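Local coordinates for protein Sso-CP2 metallo-carboxypetidase (Sulfolobus solfataricus, PDB 4MMO) that is a zinc-dependent hydrolase of the M20 peptidase family that probably acts as a metallo-carboxypeptidase, trimming peptides from their C-terminal end, at residues S16-G21 with E137-V142; G50-Y55 with N70-Q75; A102-G107 with I161-G166; L132-E137 with V142-Y147; L8-K13 with A28-E33. All blocks are in the same frame, centred on the assembly; numbering follows the deposited sequence.

In the fold
Along the chain contact 5 comes first, pairing helices 3-12 and 24-39; contact 2 follows in series, with contact 3 next and contact 4 nested inside its loop. Contact 1 runs from the loop between those helices to the loop after strand 128-134, so contact 2 is nested within it. Contacts 2 and 4 lie closest, their centres about 7 Å apart, and reach neighbouring strands of the six-stranded mixed sheet; contacts 4 and 5 are about 18 Å apart. Contacts 1, 2 and 3 meet at the zinc site, where His-71, Asp-104 and Glu-163 bind the metal and Glu-137 and Glu-138 lie beside them. The segments carrying the ligands thus touch directly or through Asp-73 and Asn-105.

Contact 1. Residues S16-G21 with E137-V142; sequences SISATG and EEIGSV
Ile-139 lays its methyl branch CG2 against Ser-18, 3.6 Å from the hydroxyl oxygen OG. Here the loop between helices 3-12 and 24-39 meets the loop carrying the consecutive glutamates of an M20 zinc site. Those two residues, Glu-137 and Glu-138, have been seen to bind zinc in this protein, although neither holds the metal in this chain. With CG1 of Ile-139 placed between its backbone N and carbonyl carbon (chi1 60°), CG2 falls anti to the carbonyl carbon and is directed at the turn of Ser-18 and Ala-19. It comes within 3.9 Å of Ala-19 N, and more loosely within 4.5 Å of Ala-19 CB. CD1, at the end of the other branch, passes 4.1 Å from Ser-18 O.

The join between the loops is completed by Asp-73, whose OD2 is hydrogen-bonded both to Ser-18 OG and to the backbone N of Glu-138. This carboxylate therefore ties one loop to the other, while the direct touch is van der Waals contact of Ile-139 and Glu-138 carbons with Ser-18 and Ala-19. Glu-138 starts out toward Ser-18 but bends at chi2 (-67°), which carries its carboxylate off toward His-71 and brings OE2 close to the like-charged Asp-104; Gln-75 NE2 holds OE1 there. On the facing loop, Gly-21 N bonds to Ile-17 O at 2.7 Å and closes the turn. Ser-18 OG also meets carbon from Glu-138, its CB 3.6 Å away.

Contact 2. Residues G50-Y55 with N70-Q75; sequences GHPVVY and NHYDVQ
His-51 opens the contact with its CB, 4.2 Å from the hydroxyl oxygen OH of Tyr-72. Pro-52 comes next and does most of the work. Its carbonyl O accepts a hydrogen bond from Tyr-72 OH at 2.6 Å, lying at the edge of the phenol ring and near its plane, with the hydroxyl tilted 27° from the carbonyl plane. The pyrrolidine ring packs against the hydroxyl, its CD 3.3 Å from Tyr-72 OH, and the two side chains cross at about a right angle. Val-53 turns its side chain to the other side of the strand, and Val-54 then adds a looser touch, CG2 to Tyr-72 CE2 at 4.5 Å.

Tyr-72 reaches across because its CG sits between the backbone N and the carbonyl carbon (chi1 62°), sending the ring over to residues 52 to 54. Thr-27 and Ala-28 of helix 24-39 also touch it. A phenylalanine in its place would probably leave Pro-52 O without this donor and the ring's end held by packing alone.

Next to the tyrosine, His-71 ND1 donates to Asp-73 O at 2.9 Å, the acceptor lying in the plane of the imidazole. This fixes the ring's rotation and presents NE2 to the zinc, beside Asp-104 and Glu-163. Residues 71 to 73 form the His-X-Asp motif at the end of a sheet strand, typical of M20 metallopeptidases.

Contact 3. Residues A102-G107 with I161-G166; sequences ASDNKG and IMEGAG
Asp-104 and Glu-163 converge because CG of the aspartate stands anti to its N (chi1 177°), while CG of the glutamate lies between N and carbonyl carbon (chi1 85°) and the chain beyond runs extended. Asp-104 OD1 and Glu-163 OE1 come 2.9 Å apart, their carboxylate planes turned 40°. Both residues bind the zinc, whose positive charge probably offsets the repulsion; His-71 is the third ligand. The peptide bond leading into Asn-105 is cis, as is usual after the metal-bridging aspartate of this family.

Asn-105 crosses the glutamate at a slant. Its ND2 donates to Glu-163 O at 3.2 Å, from above the carbonyl plane, and its OD1 passes 3.5 Å from Glu-163 CB while accepting bonds from Asn-70 ND2 and His-71 N. A leucine here would probably leave Glu-163 O and those two donors without their mate and take away one tie between the two ligand segments. One water sits near Glu-163 OE1, with weak bonds to Asn-105 ND2 and Ser-103 O.

The contact thus joins the beginning of helix 102-121 to the loop leaving strand 159-161, where Ile-161 pairs with strand 65-71 and Met-162 packs on helix 383-389.

Contact 4. Residues L132-E137 with V142-Y147; sequences LYEGEE and VNLEDY
The turn from strand 128-134 into helix 144-149 carries the glutamate-rich loop of the M20 zinc site, and Glu-136 clasps Asn-143 across its base. The carboxylate works as a fork: OE1 accepts from the backbone N of Asn-143 at 3.0 Å, and OE2 from the side-chain ND2 of the same residue, also at 3.0 Å. The second bond is nearly straight (173°) and lies in the amide plane. Both oxygens are met on their syn sides, although carboxylate and amide planes are turned 43° apart. Glu-136 gets there with an extended chain, its CG anti to the carbonyl carbon (chi1 -61°). OE2 takes a further bond from His-51 N, so the buried charge is gripped by three N-H groups and held against rotation. The nearby N-terminal end of the helix would probably also favour that charge.

Glu-134, two residues earlier, points to the same side. Its OE2 is hydrogen-bonded to Ser-141 OG and Tyr-69 OH and passes 3.7 Å from Leu-144 CD2, the two side chains crossing at about a right angle. Its OE1 receives a weak bond from Glu-136 N. Two residues back along the strand, Leu-132 CD1 meets Tyr-147 CE2 at 3.5 Å and Tyr-147 OH at 3.7 Å, the side chains sliding past each other in opposite directions.

Strand 128-134 lies inside the mixed sheet, between strands 53-58 and 65-71. Val-53 touches both Leu-132 and Tyr-147, while helix 383-389 reaches Leu-132 through Phe-386 and Leu-144 through Leu-385.

Contact 5. Residues L8-K13 with A28-E33; sequences LIEFLK and ANYLKE
A helix-helix packing contact brings Glu-10 and Phe-11 of helix 3-12 against Tyr-30 and Leu-31 of helix 24-39, on the outer part of the sheet-bearing domain. The two short segments run roughly antiparallel, at 159°, with their axes 11.3 Å apart, a wide spacing that is bridged by long side chains. Tyr-30 is the main one. Leaving its helix with CG anti to the backbone N (chi1 163°), it reaches across to donate from OH to Glu-10 OE1 at 2.7 Å. The acceptor lies in the plane of the phenol, at its edge, whereas the hydroxyl comes to OE1 from above the carboxylate plane. The extended glutamate crosses the ring's edge at a slant, its carboxylate steeply turned, with CD 3.4 Å from Tyr-30 CE1. The hydroxyl also has a weak bond to Thr-7 O, one turn earlier on the helix of Glu-10.

Phe-11 CD1 comes within 3.6 Å of Tyr-30 CE2. The ring planes are near parallel, 25° apart, but slid so far that they barely overlap, their centroids separated by 5.8 Å. Phe-11 then reaches Leu-31, CZ to CD1 at 4.0 Å. Both residues of this apolar pair rest on Leu-109 of helix 102-121, and Lys-106 makes a cation-pi contact with Phe-11. Helices layered in this way beside a mixed sheet are typical of the alpha/beta zinc exopeptidase fold.

Contact 1. Residues S16-G21 with E137-V142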
# COMPACT_ATOMS: atom_id res chain seq x y z
N SER A 16 -14.66 -16.59 17.91
CA SER A 16 -13.39 -16.77 18.57
C SER A 16 -12.30 -16.29 17.64
O SER A 16 -11.35 -17.01 17.32
CB SER A 16 -13.17 -18.24 18.93
OG SER A 16 -13.51 -19.08 17.84
N ILE A 17 -12.46 -15.06 17.17
CA ILE A 17 -11.48 -14.45 16.29
C ILE A 17 -10.29 -14.03 17.13
O ILE A 17 -10.41 -13.16 17.99
CB ILE A 17 -12.08 -13.25 15.54
CG1 ILE A 17 -13.37 -13.67 14.83
CG2 ILE A 17 -11.07 -12.69 14.55
CD1 ILE A 17 -14.13 -12.53 14.19
N SER A 18 -9.15 -14.67 16.90
CA SER A 18 -7.95 -14.39 17.68
C SER A 18 -7.31 -13.08 17.25
O SER A 18 -6.60 -12.44 18.03
CB SER A 18 -6.94 -15.54 17.53
OG SER A 18 -6.72 -15.83 16.16
N ALA A 19 -7.57 -12.67 16.02
CA ALA A 19 -7.02 -11.43 15.48
C ALA A 19 -7.48 -10.22 16.30
O ALA A 19 -6.72 -9.28 16.50
CB ALA A 19 -7.41 -11.25 14.03
N THR A 20 -8.73 -10.26 16.76
CA THR A 20 -9.31 -9.18 17.55
C THR A 20 -9.46 -9.58 19.02
O THR A 20 -9.45 -8.74 19.91
CB THR A 20 -10.69 -8.77 17.01
OG1 THR A 20 -11.60 -9.88 17.12
CG2 THR A 20 -10.59 -8.35 15.55
N GLY A 21 -9.59 -10.88 19.26
CA GLY A 21 -9.78 -11.41 20.60
C GLY A 21 -11.25 -11.65 20.90
O GLY A 21 -11.61 -12.03 22.02
N GLU A 137 -3.53 -19.91 16.78
CA GLU A 137 -3.00 -20.51 15.57
C GLU A 137 -3.12 -19.57 14.37
O GLU A 137 -2.23 -19.50 13.53
CB GLU A 137 -3.71 -21.83 15.26
CG GLU A 137 -2.97 -22.71 14.25
CD GLU A 137 -3.22 -22.32 12.81
OE1 GLU A 137 -4.29 -21.75 12.51
OE2 GLU A 137 -2.34 -22.59 11.96
N GLU A 138 -4.23 -18.83 14.31
CA GLU A 138 -4.48 -17.93 13.21
C GLU A 138 -3.65 -16.64 13.28
O GLU A 138 -3.62 -15.87 12.33
CB GLU A 138 -5.97 -17.57 13.15
CG GLU A 138 -6.89 -18.77 12.98
CD GLU A 138 -6.74 -19.44 11.62
OE1 GLU A 138 -5.95 -18.94 10.79
OE2 GLU A 138 -7.42 -20.46 11.39
N ILE A 139 -3.00 -16.42 14.42
CA ILE A 139 -2.09 -15.29 14.59
C ILE A 139 -0.66 -15.75 14.87
O ILE A 139 0.09 -15.07 15.58
CB ILE A 139 -2.57 -14.33 15.71
CG1 ILE A 139 -2.65 -15.06 17.05
CG2 ILE A 139 -3.92 -13.73 15.34
CD1 ILE A 139 -2.85 -14.14 18.24
N GLY A 140 -0.30 -16.90 14.33
CA GLY A 140 1.08 -17.36 14.36
C GLY A 140 1.52 -18.09 15.62
O GLY A 140 2.71 -18.37 15.77
N SER A 141 0.58 -18.40 16.51
CA SER A 141 0.88 -19.15 17.73
C SER A 141 2.00 -18.47 18.53
O SER A 141 2.90 -19.14 19.03
CB SER A 141 1.30 -20.59 17.40
OG SER A 141 0.33 -21.25 16.60
N VAL A 142 1.91 -17.15 18.63
CA VAL A 142 2.98 -16.33 19.21
C VAL A 142 3.40 -16.81 20.60
O VAL A 142 4.59 -16.91 20.89
CB VAL A 142 2.56 -14.85 19.30
CG1 VAL A 142 3.65 -14.00 19.95
CG2 VAL A 142 2.24 -14.31 17.91

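Contact 2. Residues G50-Y55 with N70-Q75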
# COMPACT_ATOMS: atom_id res chain seq x y z
N GLY A 50 -0.73 -14.76 26.32
CA GLY A 50 -1.86 -14.34 25.51
C GLY A 50 -3.08 -15.23 25.74
O GLY A 50 -3.44 -15.52 26.88
N HIS A 51 -3.70 -15.67 24.65
CA HIS A 51 -4.91 -16.48 24.75
C HIS A 51 -4.63 -17.81 25.46
O HIS A 51 -3.53 -18.34 25.35
CB HIS A 51 -5.50 -16.71 23.36
CG HIS A 51 -5.79 -15.44 22.62
ND1 HIS A 51 -6.11 -14.26 23.26
CD2 HIS A 51 -5.79 -15.16 21.29
CE1 HIS A 51 -6.31 -13.31 22.36
NE2 HIS A 51 -6.12 -13.83 21.17
N PRO A 52 -5.62 -18.33 26.19
CA PRO A 52 -5.38 -19.51 27.02
C PRO A 52 -5.38 -20.81 26.22
O PRO A 52 -5.88 -20.86 25.10
CB PRO A 52 -6.57 -19.50 27.98
CG PRO A 52 -7.67 -18.91 27.18
CD PRO A 52 -7.03 -17.90 26.26
N VAL A 53 -4.81 -21.85 26.83
CA VAL A 53 -4.74 -23.18 26.22
C VAL A 53 -5.63 -24.14 27.01
O VAL A 53 -5.61 -24.15 28.24
CB VAL A 53 -3.28 -23.69 26.22
CG1 VAL A 53 -3.21 -25.19 25.98
CG2 VAL A 53 -2.46 -22.96 25.18
N VAL A 54 -6.42 -24.94 26.30
CA VAL A 54 -7.19 -26.00 26.93
C VAL A 54 -6.40 -27.30 26.87
O VAL A 54 -5.99 -27.73 25.80
CB VAL A 54 -8.55 -26.22 26.24
CG1 VAL A 54 -9.37 -27.23 27.02
CG2 VAL A 54 -9.30 -24.91 26.11
N TYR A 55 -6.20 -27.90 28.04
CA TYR A 55 -5.46 -29.14 28.14
C TYR A 55 -6.27 -30.20 28.88
O TYR A 55 -7.03 -29.89 29.79
CB TYR A 55 -4.13 -28.92 28.87
CG TYR A 55 -3.35 -30.19 29.09
CD1 TYR A 55 -2.59 -30.74 28.06
CD2 TYR A 55 -3.38 -30.85 30.31
CE1 TYR A 55 -1.88 -31.91 28.25
CE2 TYR A 55 -2.67 -32.02 30.51
CZ TYR A 55 -1.92 -32.55 29.47
OH TYR A 55 -1.21 -33.71 29.65
N ASN A 70 -5.15 -29.17 18.23
CA ASN A 70 -6.13 -28.44 17.43
C ASN A 70 -6.16 -26.99 17.91
O ASN A 70 -5.54 -26.66 18.91
CB ASN A 70 -7.52 -29.08 17.55
CG ASN A 70 -7.63 -30.40 16.81
OD1 ASN A 70 -7.64 -31.46 17.42
ND2 ASN A 70 -7.72 -30.32 15.49
N HIS A 71 -6.87 -26.12 17.19
CA HIS A 71 -7.01 -24.74 17.64
C HIS A 71 -8.45 -24.28 17.55
O HIS A 71 -9.13 -24.53 16.56
CB HIS A 71 -6.08 -23.81 16.85
CG HIS A 71 -6.38 -23.75 15.38
ND1 HIS A 71 -7.37 -22.94 14.86
CD2 HIS A 71 -5.82 -24.39 14.33
CE1 HIS A 71 -7.40 -23.09 13.54
NE2 HIS A 71 -6.47 -23.96 13.20
N TYR A 72 -8.91 -23.61 18.60
CA TYR A 72 -10.30 -23.17 18.70
C TYR A 72 -10.52 -21.77 18.13
O TYR A 72 -11.66 -21.34 17.96
CB TYR A 72 -10.80 -23.25 20.14
CG TYR A 72 -10.07 -22.38 21.13
CD1 TYR A 72 -10.46 -21.06 21.35
CD2 TYR A 72 -8.99 -22.87 21.86
CE1 TYR A 72 -9.79 -20.26 22.26
CE2 TYR A 72 -8.32 -22.08 22.77
CZ TYR A 72 -8.72 -20.77 22.96
OH TYR A 72 -8.05 -19.98 23.87
N ASP A 73 -9.44 -21.06 17.83
CA ASP A 73 -9.55 -19.74 17.23
C ASP A 73 -9.77 -19.85 15.73
O ASP A 73 -9.35 -20.83 15.11
CB ASP A 73 -8.31 -18.88 17.52
CG ASP A 73 -7.04 -19.46 16.89
OD1 ASP A 73 -6.77 -20.65 17.11
OD2 ASP A 73 -6.33 -18.72 16.18
N VAL A 74 -10.43 -18.84 15.16
CA VAL A 74 -10.76 -18.82 13.74
C VAL A 74 -10.31 -17.52 13.09
O VAL A 74 -9.95 -16.56 13.77
CB VAL A 74 -12.28 -18.96 13.53
CG1 VAL A 74 -12.76 -20.31 14.02
CG2 VAL A 74 -13.03 -17.82 14.24
N GLN A 75 -10.33 -17.50 11.76
CA GLN A 75 -9.97 -16.31 11.00
C GLN A 75 -11.05 -15.24 11.12
O GLN A 75 -12.21 -15.56 11.41
CB GLN A 75 -9.78 -16.66 9.52
CG GLN A 75 -8.45 -17.34 9.20
CD GLN A 75 -7.38 -16.36 8.74
OE1 GLN A 75 -7.65 -15.46 7.94
NE2 GLN A 75 -6.17 -16.53 9.24

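Contact 3. Residues A102-G107 with I161-G166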
# COMPACT_ATOMS: atom_id res chain seq x y z
N ALA A 102 -15.72 -23.84 10.34
CA ALA A 102 -16.32 -25.15 10.10
C ALA A 102 -15.25 -26.15 9.65
O ALA A 102 -15.20 -27.28 10.14
CB ALA A 102 -17.41 -25.03 9.06
N SER A 103 -14.38 -25.71 8.74
CA SER A 103 -13.29 -26.51 8.23
C SER A 103 -12.02 -26.30 9.07
O SER A 103 -11.39 -27.27 9.51
CB SER A 103 -13.02 -26.14 6.78
OG SER A 103 -11.90 -26.84 6.27
N ASP A 104 -11.66 -25.04 9.27
CA ASP A 104 -10.45 -24.65 9.98
C ASP A 104 -10.83 -23.90 11.25
O ASP A 104 -11.04 -22.69 11.18
CB ASP A 104 -9.61 -23.74 9.06
CG ASP A 104 -8.33 -23.22 9.73
OD1 ASP A 104 -7.90 -23.78 10.76
OD2 ASP A 104 -7.75 -22.24 9.21
N ASN A 105 -10.92 -24.56 12.41
CA ASN A 105 -10.51 -25.95 12.64
C ASN A 105 -11.45 -26.62 13.65
O ASN A 105 -11.10 -27.62 14.28
CB ASN A 105 -9.06 -25.95 13.16
CG ASN A 105 -8.50 -27.35 13.41
OD1 ASN A 105 -7.95 -27.62 14.48
ND2 ASN A 105 -8.64 -28.23 12.42
N LYS A 106 -12.66 -26.09 13.80
CA LYS A 106 -13.58 -26.57 14.84
C LYS A 106 -14.26 -27.90 14.52
O LYS A 106 -14.44 -28.73 15.41
CB LYS A 106 -14.67 -25.52 15.12
CG LYS A 106 -14.14 -24.24 15.75
CD LYS A 106 -15.29 -23.32 16.12
CE LYS A 106 -14.79 -22.05 16.80
NZ LYS A 106 -15.91 -21.11 17.07
N GLY A 107 -14.66 -28.09 13.26
CA GLY A 107 -15.29 -29.33 12.85
C GLY A 107 -14.36 -30.52 13.09
O GLY A 107 -14.76 -31.53 13.67
N ILE A 161 -0.49 -35.74 16.44
CA ILE A 161 -1.23 -35.37 15.24
C ILE A 161 -1.59 -33.88 15.30
O ILE A 161 -2.07 -33.38 16.31
CB ILE A 161 -2.48 -36.26 15.00
CG1 ILE A 161 -3.49 -36.13 16.15
CG2 ILE A 161 -2.05 -37.73 14.83
CD1 ILE A 161 -4.84 -36.73 15.82
N MET A 162 -1.31 -33.18 14.20
CA MET A 162 -1.54 -31.75 14.14
C MET A 162 -3.01 -31.46 13.83
O MET A 162 -3.85 -32.35 13.98
CB MET A 162 -0.61 -31.12 13.10
CG MET A 162 0.87 -31.28 13.43
SD MET A 162 1.32 -30.67 15.07
CE MET A 162 0.91 -28.93 14.89
N GLU A 163 -3.32 -30.23 13.42
CA GLU A 163 -4.72 -29.79 13.35
C GLU A 163 -5.54 -30.63 12.37
O GLU A 163 -6.75 -30.77 12.53
CB GLU A 163 -4.81 -28.28 13.04
CG GLU A 163 -4.77 -27.88 11.56
CD GLU A 163 -5.12 -26.41 11.34
OE1 GLU A 163 -6.15 -26.12 10.68
OE2 GLU A 163 -4.39 -25.51 11.81
N GLY A 164 -4.86 -31.21 11.39
CA GLY A 164 -5.52 -32.09 10.43
C GLY A 164 -5.51 -31.54 9.02
O GLY A 164 -4.95 -30.48 8.75
N ALA A 165 -6.16 -32.27 8.11
CA ALA A 165 -6.17 -31.91 6.70
C ALA A 165 -7.46 -32.40 6.06
O ALA A 165 -7.90 -33.51 6.31
CB ALA A 165 -4.96 -32.53 6.00
N GLY A 166 -8.05 -31.55 5.22
CA GLY A 166 -9.31 -31.87 4.57
C GLY A 166 -9.14 -32.71 3.32
O GLY A 166 -8.04 -33.14 2.98
O HOH W 1 -7.96 -27.23 9.30

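Contact 4. Residues L132-E137 with V142-Y147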
# COMPACT_ATOMS: atom_id res chain seq x y z
N LEU A 132 -4.36 -30.79 23.37
CA LEU A 132 -3.80 -29.45 23.48
C LEU A 132 -4.45 -28.53 22.45
O LEU A 132 -4.11 -28.57 21.27
CB LEU A 132 -2.28 -29.48 23.29
CG LEU A 132 -1.55 -28.19 23.68
CD1 LEU A 132 -1.67 -27.96 25.17
CD2 LEU A 132 -0.08 -28.26 23.29
N TYR A 133 -5.38 -27.71 22.92
CA TYR A 133 -6.10 -26.78 22.07
C TYR A 133 -5.66 -25.34 22.35
O TYR A 133 -5.87 -24.83 23.45
CB TYR A 133 -7.60 -26.89 22.31
CG TYR A 133 -8.16 -28.29 22.13
CD1 TYR A 133 -7.64 -29.15 21.17
CD2 TYR A 133 -9.22 -28.73 22.91
CE1 TYR A 133 -8.16 -30.42 21.00
CE2 TYR A 133 -9.75 -29.99 22.74
CZ TYR A 133 -9.21 -30.83 21.78
OH TYR A 133 -9.73 -32.10 21.62
N GLU A 134 -5.04 -24.69 21.36
CA GLU A 134 -4.61 -23.30 21.50
C GLU A 134 -5.59 -22.34 20.84
O GLU A 134 -6.48 -22.76 20.09
CB GLU A 134 -3.20 -23.09 20.92
CG GLU A 134 -3.12 -23.08 19.39
CD GLU A 134 -1.97 -22.22 18.87
OE1 GLU A 134 -1.71 -21.15 19.46
OE2 GLU A 134 -1.34 -22.61 17.87
N GLY A 135 -5.41 -21.05 21.11
CA GLY A 135 -6.30 -20.02 20.59
C GLY A 135 -5.59 -18.95 19.78
O GLY A 135 -6.16 -17.88 19.57
N GLU A 136 -4.38 -19.24 19.31
CA GLU A 136 -3.57 -18.25 18.58
C GLU A 136 -3.01 -18.78 17.26
O GLU A 136 -2.11 -18.17 16.68
CB GLU A 136 -2.40 -17.79 19.45
CG GLU A 136 -2.80 -17.11 20.74
CD GLU A 136 -1.61 -16.71 21.59
OE1 GLU A 136 -0.55 -17.37 21.48
OE2 GLU A 136 -1.72 -15.75 22.37
N GLU A 137 -3.53 -19.91 16.78
CA GLU A 137 -3.00 -20.51 15.57
C GLU A 137 -3.12 -19.57 14.37
O GLU A 137 -2.23 -19.50 13.53
CB GLU A 137 -3.71 -21.83 15.26
CG GLU A 137 -2.97 -22.71 14.25
CD GLU A 137 -3.22 -22.32 12.81
OE1 GLU A 137 -4.29 -21.75 12.51
OE2 GLU A 137 -2.34 -22.59 11.96
N VAL A 142 1.91 -17.15 18.63
CA VAL A 142 2.98 -16.33 19.21
C VAL A 142 3.40 -16.81 20.60
O VAL A 142 4.59 -16.91 20.89
CB VAL A 142 2.56 -14.85 19.30
CG1 VAL A 142 3.65 -14.00 19.95
CG2 VAL A 142 2.24 -14.31 17.91
N ASN A 143 2.42 -17.10 21.45
CA ASN A 143 2.71 -17.46 22.84
C ASN A 143 2.68 -18.96 23.13
O ASN A 143 2.69 -19.36 24.29
CB ASN A 143 1.74 -16.73 23.77
CG ASN A 143 1.91 -15.23 23.70
OD1 ASN A 143 2.96 -14.70 24.04
ND2 ASN A 143 0.86 -14.54 23.25
N LEU A 144 2.66 -19.80 22.09
CA LEU A 144 2.52 -21.24 22.30
C LEU A 144 3.83 -21.90 22.73
O LEU A 144 3.82 -22.83 23.54
CB LEU A 144 2.00 -21.94 21.04
CG LEU A 144 1.82 -23.45 21.17
CD1 LEU A 144 0.83 -23.78 22.27
CD2 LEU A 144 1.39 -24.08 19.86
N GLU A 145 4.95 -21.42 22.20
CA GLU A 145 6.24 -22.02 22.51
C GLU A 145 6.58 -21.86 23.99
O GLU A 145 7.02 -22.82 24.63
CB GLU A 145 7.35 -21.41 21.65
CG GLU A 145 8.72 -22.03 21.92
CD GLU A 145 9.79 -21.49 20.99
OE1 GLU A 145 9.46 -20.68 20.10
OE2 GLU A 145 10.96 -21.89 21.16
N ASP A 146 6.37 -20.66 24.52
CA ASP A 146 6.66 -20.39 25.93
C ASP A 146 5.91 -21.35 26.83
O ASP A 146 6.43 -21.82 27.83
CB ASP A 146 6.30 -18.95 26.29
CG ASP A 146 7.23 -17.93 25.65
OD1 ASP A 146 8.40 -18.27 25.38
OD2 ASP A 146 6.79 -16.78 25.42
N TYR A 147 4.66 -21.64 26.47
CA TYR A 147 3.87 -22.59 27.24
C TYR A 147 4.44 -24.01 27.13
O TYR A 147 4.50 -24.74 28.12
CB TYR A 147 2.42 -22.59 26.77
CG TYR A 147 1.66 -23.80 27.24
CD1 TYR A 147 1.22 -23.90 28.55
CD2 TYR A 147 1.41 -24.85 26.38
CE1 TYR A 147 0.54 -25.01 28.99
CE2 TYR A 147 0.73 -25.97 26.81
CZ TYR A 147 0.29 -26.05 28.11
OH TYR A 147 -0.39 -27.16 28.54

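Contact 5. Residues L8-K13 with A28-E33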
# COMPACT_ATOMS: atom_id res chain seq x y z
N LEU A 8 -21.50 -29.58 17.69
CA LEU A 8 -20.68 -28.88 16.71
C LEU A 8 -21.30 -27.53 16.38
O LEU A 8 -20.59 -26.51 16.35
CB LEU A 8 -20.50 -29.72 15.44
CG LEU A 8 -19.88 -29.00 14.24
CD1 LEU A 8 -18.52 -28.42 14.59
CD2 LEU A 8 -19.77 -29.95 13.05
N ILE A 9 -22.61 -27.52 16.14
CA ILE A 9 -23.35 -26.28 15.85
C ILE A 9 -23.18 -25.28 16.99
O ILE A 9 -22.90 -24.11 16.77
CB ILE A 9 -24.86 -26.56 15.66
CG1 ILE A 9 -25.10 -27.46 14.45
CG2 ILE A 9 -25.65 -25.25 15.51
CD1 ILE A 9 -24.74 -26.84 13.11
N GLU A 10 -23.35 -25.76 18.22
CA GLU A 10 -23.18 -24.94 19.41
C GLU A 10 -21.78 -24.33 19.45
O GLU A 10 -21.62 -23.15 19.76
CB GLU A 10 -23.43 -25.80 20.65
CG GLU A 10 -23.32 -25.08 21.98
CD GLU A 10 -23.59 -26.01 23.15
OE1 GLU A 10 -23.03 -27.13 23.17
OE2 GLU A 10 -24.37 -25.63 24.04
N PHE A 11 -20.78 -25.15 19.14
CA PHE A 11 -19.38 -24.72 19.12
C PHE A 11 -19.17 -23.64 18.07
O PHE A 11 -18.53 -22.61 18.32
CB PHE A 11 -18.49 -25.93 18.80
CG PHE A 11 -17.01 -25.72 19.04
CD1 PHE A 11 -16.54 -24.74 19.91
CD2 PHE A 11 -16.08 -26.53 18.40
CE1 PHE A 11 -15.18 -24.57 20.13
CE2 PHE A 11 -14.72 -26.37 18.61
CZ PHE A 11 -14.27 -25.39 19.48
N LEU A 12 -19.73 -23.88 16.89
CA LEU A 12 -19.55 -23.00 15.74
C LEU A 12 -20.23 -21.64 15.92
O LEU A 12 -19.82 -20.65 15.30
CB LEU A 12 -20.10 -23.67 14.48
CG LEU A 12 -19.26 -24.80 13.87
CD1 LEU A 12 -20.03 -25.49 12.75
CD2 LEU A 12 -17.94 -24.27 13.34
N LYS A 13 -21.26 -21.58 16.75
CA LYS A 13 -22.00 -20.34 16.96
C LYS A 13 -21.21 -19.37 17.84
O LYS A 13 -21.52 -18.18 17.88
CB LYS A 13 -23.36 -20.62 17.58
CG LYS A 13 -24.41 -21.09 16.59
CD LYS A 13 -25.66 -21.55 17.32
CE LYS A 13 -26.81 -21.78 16.36
NZ LYS A 13 -27.99 -22.37 17.05
N ALA A 28 -12.87 -20.81 24.85
CA ALA A 28 -11.94 -21.64 25.60
C ALA A 28 -12.62 -22.25 26.82
O ALA A 28 -12.36 -23.40 27.17
CB ALA A 28 -10.72 -20.84 26.02
N ASN A 29 -13.49 -21.49 27.47
CA ASN A 29 -14.19 -21.97 28.65
C ASN A 29 -15.25 -23.00 28.30
O ASN A 29 -15.42 -24.00 29.00
CB ASN A 29 -14.83 -20.81 29.42
CG ASN A 29 -14.00 -20.37 30.60
OD1 ASN A 29 -13.86 -21.10 31.58
ND2 ASN A 29 -13.43 -19.17 30.51
N TYR A 30 -15.98 -22.74 27.22
CA TYR A 30 -16.97 -23.68 26.72
C TYR A 30 -16.26 -24.98 26.34
O TYR A 30 -16.71 -26.08 26.69
CB TYR A 30 -17.69 -23.10 25.50
CG TYR A 30 -18.42 -24.13 24.67
CD1 TYR A 30 -19.72 -24.50 24.98
CD2 TYR A 30 -17.81 -24.73 23.58
CE1 TYR A 30 -20.40 -25.44 24.22
CE2 TYR A 30 -18.47 -25.68 22.82
CZ TYR A 30 -19.76 -26.03 23.14
OH TYR A 30 -20.43 -26.96 22.38
N LEU A 31 -15.14 -24.85 25.65
CA LEU A 31 -14.40 -26.01 25.17
C LEU A 31 -13.91 -26.84 26.35
O LEU A 31 -14.06 -28.06 26.36
CB LEU A 31 -13.23 -25.59 24.28
CG LEU A 31 -12.49 -26.71 23.54
CD1 LEU A 31 -13.43 -27.59 22.71
CD2 LEU A 31 -11.41 -26.11 22.65
N LYS A 32 -13.36 -26.18 27.36
CA LYS A 32 -12.94 -26.88 28.58
C LYS A 32 -14.11 -27.67 29.16
O LYS A 32 -13.98 -28.85 29.46
CB LYS A 32 -12.42 -25.89 29.62
CG LYS A 32 -12.12 -26.52 30.98
CD LYS A 32 -11.98 -25.49 32.08
CE LYS A 32 -12.42 -26.06 33.43
NZ LYS A 32 -11.50 -25.68 34.54
N GLU A 33 -15.25 -27.00 29.32
CA GLU A 33 -16.43 -27.62 29.92
C GLU A 33 -16.93 -28.77 29.07
O GLU A 33 -17.32 -29.82 29.59
CB GLU A 33 -17.54 -26.58 30.09
CG GLU A 33 -17.25 -25.53 31.16
CD GLU A 33 -18.16 -24.32 31.06
OE1 GLU A 33 -19.22 -24.42 30.41
OE2 GLU A 33 -17.82 -23.27 31.64